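Side-chain contacts in triacylglycerol lipase (Yarrowia lipolytica, PDB 3O0D), which probably hydrolyses the ester bonds of triacylglycerols, acting as a secreted, glycosylated lipase of the alpha/beta-hydrolase fold: residues F197-W200 with V201-L204; I286-H289 with L290-F293. One frame throughout, in Å; residues are numbered along the deposited sequence.

Contact 1 of 2, residues F197-W200 with V201-L204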
loop_
_atom_site.group_PDB
_atom_site.type_symbol
_atom_site.label_atom_id
_atom_site.label_comp_id
_atom_site.label_asym_id
_atom_site.label_seq_id
_atom_site.Cartn_x
_atom_site.Cartn_y
_atom_site.Cartn_z
ATOM N N PHE A 197 7.842 -15.389 -1.422
ATOM C CA PHE A 197 6.724 -14.561 -1.017
ATOM C C PHE A 197 6.117 -13.873 -2.271
ATOM O O PHE A 197 4.905 -13.933 -2.495
ATOM C CB PHE A 197 7.213 -13.523 -0.022
ATOM C CG PHE A 197 6.186 -12.474 0.337
ATOM C CD1 PHE A 197 5.164 -12.726 1.213
ATOM C CD2 PHE A 197 6.250 -11.221 -0.300
ATOM C CE1 PHE A 197 4.243 -11.737 1.534
ATOM C CE2 PHE A 197 5.300 -10.166 -0.001
ATOM C CZ PHE A 197 4.332 -10.412 0.891
ATOM N N ALA A 198 6.969 -13.290 -3.098
ATOM C CA ALA A 198 6.441 -12.481 -4.244
ATOM C C ALA A 198 5.615 -13.396 -5.170
ATOM O O ALA A 198 4.551 -13.014 -5.631
ATOM C CB ALA A 198 7.621 -11.880 -4.987
ATOM N N ASN A 199 6.124 -14.587 -5.490
ATOM C CA ASN A 199 5.430 -15.460 -6.412
ATOM C C ASN A 199 4.170 -16.046 -5.809
ATOM O O ASN A 199 3.158 -16.233 -6.541
ATOM C CB ASN A 199 6.377 -16.539 -6.930
ATOM C CG ASN A 199 7.479 -15.970 -7.819
ATOM O OD1 ASN A 199 8.660 -16.329 -7.677
ATOM N ND2 ASN A 199 7.105 -15.083 -8.767
ATOM N N TRP A 200 4.177 -16.241 -4.490
ATOM C CA TRP A 200 3.051 -16.761 -3.805
ATOM C C TRP A 200 1.929 -15.709 -3.783
ATOM O O TRP A 200 0.755 -16.024 -4.086
ATOM C CB TRP A 200 3.467 -17.224 -2.421
ATOM C CG TRP A 200 2.267 -17.567 -1.511
ATOM C CD1 TRP A 200 1.521 -18.733 -1.556
ATOM C CD2 TRP A 200 1.735 -16.803 -0.467
ATOM N NE1 TRP A 200 0.562 -18.708 -0.610
ATOM C CE2 TRP A 200 0.649 -17.534 0.074
ATOM C CE3 TRP A 200 2.037 -15.552 0.083
ATOM C CZ2 TRP A 200 -0.101 -17.066 1.161
ATOM C CZ3 TRP A 200 1.281 -15.087 1.141
ATOM C CH2 TRP A 200 0.211 -15.834 1.663
ATOM N N VAL A 201 2.308 -14.442 -3.485
ATOM C CA VAL A 201 1.370 -13.298 -3.555
ATOM C C VAL A 201 0.785 -13.218 -4.983
ATOM O O VAL A 201 -0.442 -13.007 -5.112
ATOM C CB VAL A 201 2.066 -12.024 -3.178
ATOM C CG1 VAL A 201 1.130 -10.775 -3.540
ATOM C CG2 VAL A 201 2.359 -12.052 -1.664
ATOM N N ASP A 202 1.569 -13.399 -6.025
ATOM C CA ASP A 202 1.040 -13.297 -7.408
ATOM C C ASP A 202 0.006 -14.456 -7.602
ATOM O O ASP A 202 -1.042 -14.282 -8.170
ATOM C CB ASP A 202 2.125 -13.417 -8.445
ATOM C CG ASP A 202 2.892 -12.121 -8.701
ATOM O OD1 ASP A 202 2.517 -11.086 -8.057
ATOM O OD2 ASP A 202 3.913 -12.139 -9.467
ATOM N N LYS A 203 0.345 -15.671 -7.133
ATOM C CA LYS A 203 -0.641 -16.746 -7.274
ATOM C C LYS A 203 -1.911 -16.437 -6.520
ATOM O O LYS A 203 -3.002 -16.724 -7.011
ATOM C CB LYS A 203 -0.020 -18.065 -6.756
ATOM C CG LYS A 203 1.065 -18.565 -7.629
ATOM C CD LYS A 203 1.604 -19.977 -7.148
ATOM C CE LYS A 203 3.108 -20.068 -7.356
ATOM N NZ LYS A 203 3.763 -21.464 -7.442
ATOM N N LEU A 204 -1.787 -15.863 -5.313
ATOM C CA LEU A 204 -2.868 -15.620 -4.419
ATOM C C LEU A 204 -3.781 -14.589 -5.079
ATOM O O LEU A 204 -5.007 -14.740 -5.120
ATOM C CB LEU A 204 -2.386 -15.170 -3.037
ATOM C CG LEU A 204 -3.325 -14.861 -1.897
ATOM C CD1 LEU A 204 -4.039 -16.148 -1.328
ATOM C CD2 LEU A 204 -2.602 -14.212 -0.760
HETATM O O HOH W 1 4.832 -14.370 -10.384
#

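Contact 2 of 2, residues I286-H289 with L290-F293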
loop_
_atom_site.group_PDB
_atom_site.type_symbol
_atom_site.label_atom_id
_atom_site.label_comp_id
_atom_site.label_asym_id
_atom_site.label_seq_id
_atom_site.Cartn_x
_atom_site.Cartn_y
_atom_site.Cartn_z
ATOM N N ILE A 286 12.766 12.311 -0.567
ATOM C CA ILE A 286 11.496 12.545 0.136
ATOM C C ILE A 286 10.504 13.210 -0.835
ATOM O O ILE A 286 9.370 12.727 -0.972
ATOM C CB ILE A 286 11.590 13.335 1.457
ATOM C CG1 ILE A 286 12.377 12.573 2.494
ATOM C CG2 ILE A 286 10.207 13.667 2.060
ATOM C CD1 ILE A 286 11.839 11.172 2.870
ATOM N N GLY A 287 10.920 14.279 -1.556
ATOM C CA GLY A 287 9.934 14.972 -2.346
ATOM C C GLY A 287 9.310 14.045 -3.379
ATOM O O GLY A 287 8.058 14.125 -3.619
ATOM N N ASN A 288 10.105 13.187 -4.032
ATOM C CA ASN A 288 9.601 12.345 -5.116
ATOM C C ASN A 288 8.719 11.254 -4.530
ATOM O O ASN A 288 7.806 10.775 -5.175
ATOM C CB ASN A 288 10.721 11.621 -5.849
ATOM C CG ASN A 288 11.622 12.604 -6.655
ATOM O OD1 ASN A 288 11.190 13.696 -6.973
ATOM N ND2 ASN A 288 12.818 12.177 -7.017
ATOM N N HIS A 289 8.996 10.902 -3.292
ATOM C CA HIS A 289 8.144 9.920 -2.595
ATOM C C HIS A 289 6.805 10.468 -2.159
ATOM O O HIS A 289 5.862 9.680 -1.896
ATOM C CB HIS A 289 8.925 9.460 -1.341
ATOM C CG HIS A 289 8.249 8.366 -0.522
ATOM N ND1 HIS A 289 7.795 7.183 -1.084
ATOM C CD2 HIS A 289 8.097 8.235 0.827
ATOM C CE1 HIS A 289 7.420 6.354 -0.106
ATOM N NE2 HIS A 289 7.555 6.992 1.055
ATOM N N LEU A 290 6.602 11.795 -2.181
ATOM C CA LEU A 290 5.275 12.406 -1.801
ATOM C C LEU A 290 4.298 12.524 -2.990
ATOM O O LEU A 290 3.141 12.767 -2.741
ATOM C CB LEU A 290 5.411 13.812 -1.205
ATOM C CG LEU A 290 6.437 13.866 -0.056
ATOM C CD1 LEU A 290 6.311 15.261 0.626
ATOM C CD2 LEU A 290 6.214 12.667 0.921
ATOM N N GLN A 291 4.795 12.493 -4.215
ATOM C CA GLN A 291 4.050 12.875 -5.407
ATOM C C GLN A 291 3.248 11.752 -6.056
ATOM O O GLN A 291 3.682 11.194 -6.986
ATOM C CB GLN A 291 4.975 13.561 -6.451
ATOM C CG GLN A 291 5.640 14.792 -5.914
ATOM C CD GLN A 291 6.792 15.287 -6.770
ATOM O OE1 GLN A 291 7.663 14.567 -7.097
ATOM N NE2 GLN A 291 6.791 16.560 -7.043
ATOM N N TYR A 292 2.076 11.486 -5.481
ATOM C CA TYR A 292 1.202 10.396 -5.866
ATOM C C TYR A 292 -0.233 10.919 -6.116
ATOM O O TYR A 292 -1.058 10.719 -5.335
ATOM C CB TYR A 292 1.198 9.289 -4.789
ATOM C CG TYR A 292 2.408 8.384 -4.879
ATOM C CD1 TYR A 292 3.577 8.669 -4.193
ATOM C CD2 TYR A 292 2.401 7.291 -5.663
ATOM C CE1 TYR A 292 4.669 7.891 -4.299
ATOM C CE2 TYR A 292 3.479 6.497 -5.780
ATOM C CZ TYR A 292 4.653 6.789 -5.121
ATOM O OH TYR A 292 5.728 5.961 -5.321
ATOM N N PHE A 293 -0.436 11.559 -7.264
ATOM C CA PHE A 293 -1.703 12.237 -7.625
ATOM C C PHE A 293 -1.926 13.511 -6.802
ATOM O O PHE A 293 -2.050 14.582 -7.334
ATOM C CB PHE A 293 -2.943 11.313 -7.545
ATOM C CG PHE A 293 -2.910 10.152 -8.500
ATOM C CD1 PHE A 293 -2.504 8.933 -8.083
ATOM C CD2 PHE A 293 -3.349 10.262 -9.782
ATOM C CE1 PHE A 293 -2.421 7.924 -8.885
ATOM C CE2 PHE A 293 -3.271 9.189 -10.592
ATOM C CZ PHE A 293 -2.809 8.015 -10.113
#

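Contact 1 of 2, residues F197-W200 with V201-L204
F197 and V201, one turn apart on helix 195-206, illustrate i to i+4 packing on the connecting helix of a beta-alpha-beta unit, here between strands 183-187 and 222-227 of the hydrolase sheet. The tight side is apolar. Methyl CG2 of V201 lies over one face of the F197 ring in a CH-pi contact, 3.7 Å from the ring centroid. V201 CG2 sits off centre, 3.6 Å from F197 CZ. V201 has CG1 opposite its backbone N (chi1 169°), which turns CG2 to the N side, back along the helix toward that ring. V201 CG2 also lies 3.9 Å from W200 CE3. L204 packs more loosely: its side chain runs alongside W200, with CD2 over one face of the indole near CH2. I173 of helix 163-177 touches F197, W200 and V201. In the backbone, V201 N donates to F197 O in an almost straight bond of 2.8 Å.

The solvent side is that of K203, which passes N199 O with CG at 3.3 Å, then bends at its third torsion and leads away to a salt bridge with E209. D202 is buried: its OD1 is hydrogen-bonded to S245 N, while a water accepts from N199 ND2 at 2.9 Å and donates to D202 OD2 at 2.6 Å.

Contact 2 of 2, residues I286-H289 with L290-F293
H289 has CG anti to its backbone N (chi1 -176°), which sets the imidazole beside its own carbonyl carbon, whereas Y292, with chi1 at -80° and CG beside its own backbone N, folds its ring back under the end of the helix. Edge atom CE1 of Y292 then comes to 3.2 Å from H289 O, which lies near the plane of the phenol ring. The two side chains reach the same partner beyond the contact: Y292 OH and H289 ND1 are both hydrogen-bonded to D230 OD2, so the tyrosine probably helps to position the carboxylate that holds the imidazole. Through its other ring nitrogen, NE2, H289 is hydrogen-bonded to S162 OG. This is the geometry expected of a Ser-His-Asp triad in the alpha/beta-hydrolase fold, with S162 probably the nucleophile on a GxSxG elbow and H289 delivered by the last turn of helix 285-290.

That turn is already slackening. L290 N bonds to G287 O at 3.1 Å, approaching from above the carbonyl plane, and makes a weak second bond to I286 O at 3.2 Å. The leucine side chain leans over the same region, L290 CG lying 3.3 Å from I286 O, while L290 CD2 brushes I286 CG2 at 4.3 Å. I286, H289 and L290 all touch helix 91-100, which probably corresponds to the lid of related class 3 lipases. Q291 instead runs back along the turn, its CG 3.4 Å from G287 O. Its amide ends almost parallel to that of N288, the planes 13° apart, with Q291 OE1 and N288 OD1, both acceptors, 3.6 Å from each other; Q291 OE1 is hydrogen-bonded to H227 NE2, and N288 ND2 to G229 O.

From the N terminus the chain meets contact 1 first, on helix 195-206 in the crossover from strand 183-187 to strand 222-227, and only near its end reaches contact 2, where helix 285-290 gives way to a loop. Each contact joins two consecutive segments of one unbroken run, so neither closes a long loop; they follow in series and do not nest or cross. The centres of contact 1 and contact 2 are about 27 Å apart, on opposite sides of the chain's centre. The nearest atoms of contact 1 and contact 2 are about 17 Å apart. Contact 1 seats its helix against helix 163-177, which begins at the presumed nucleophile elbow, whereas contact 2 ties the C-terminal region to helix 91-100 and the presumed catalytic site.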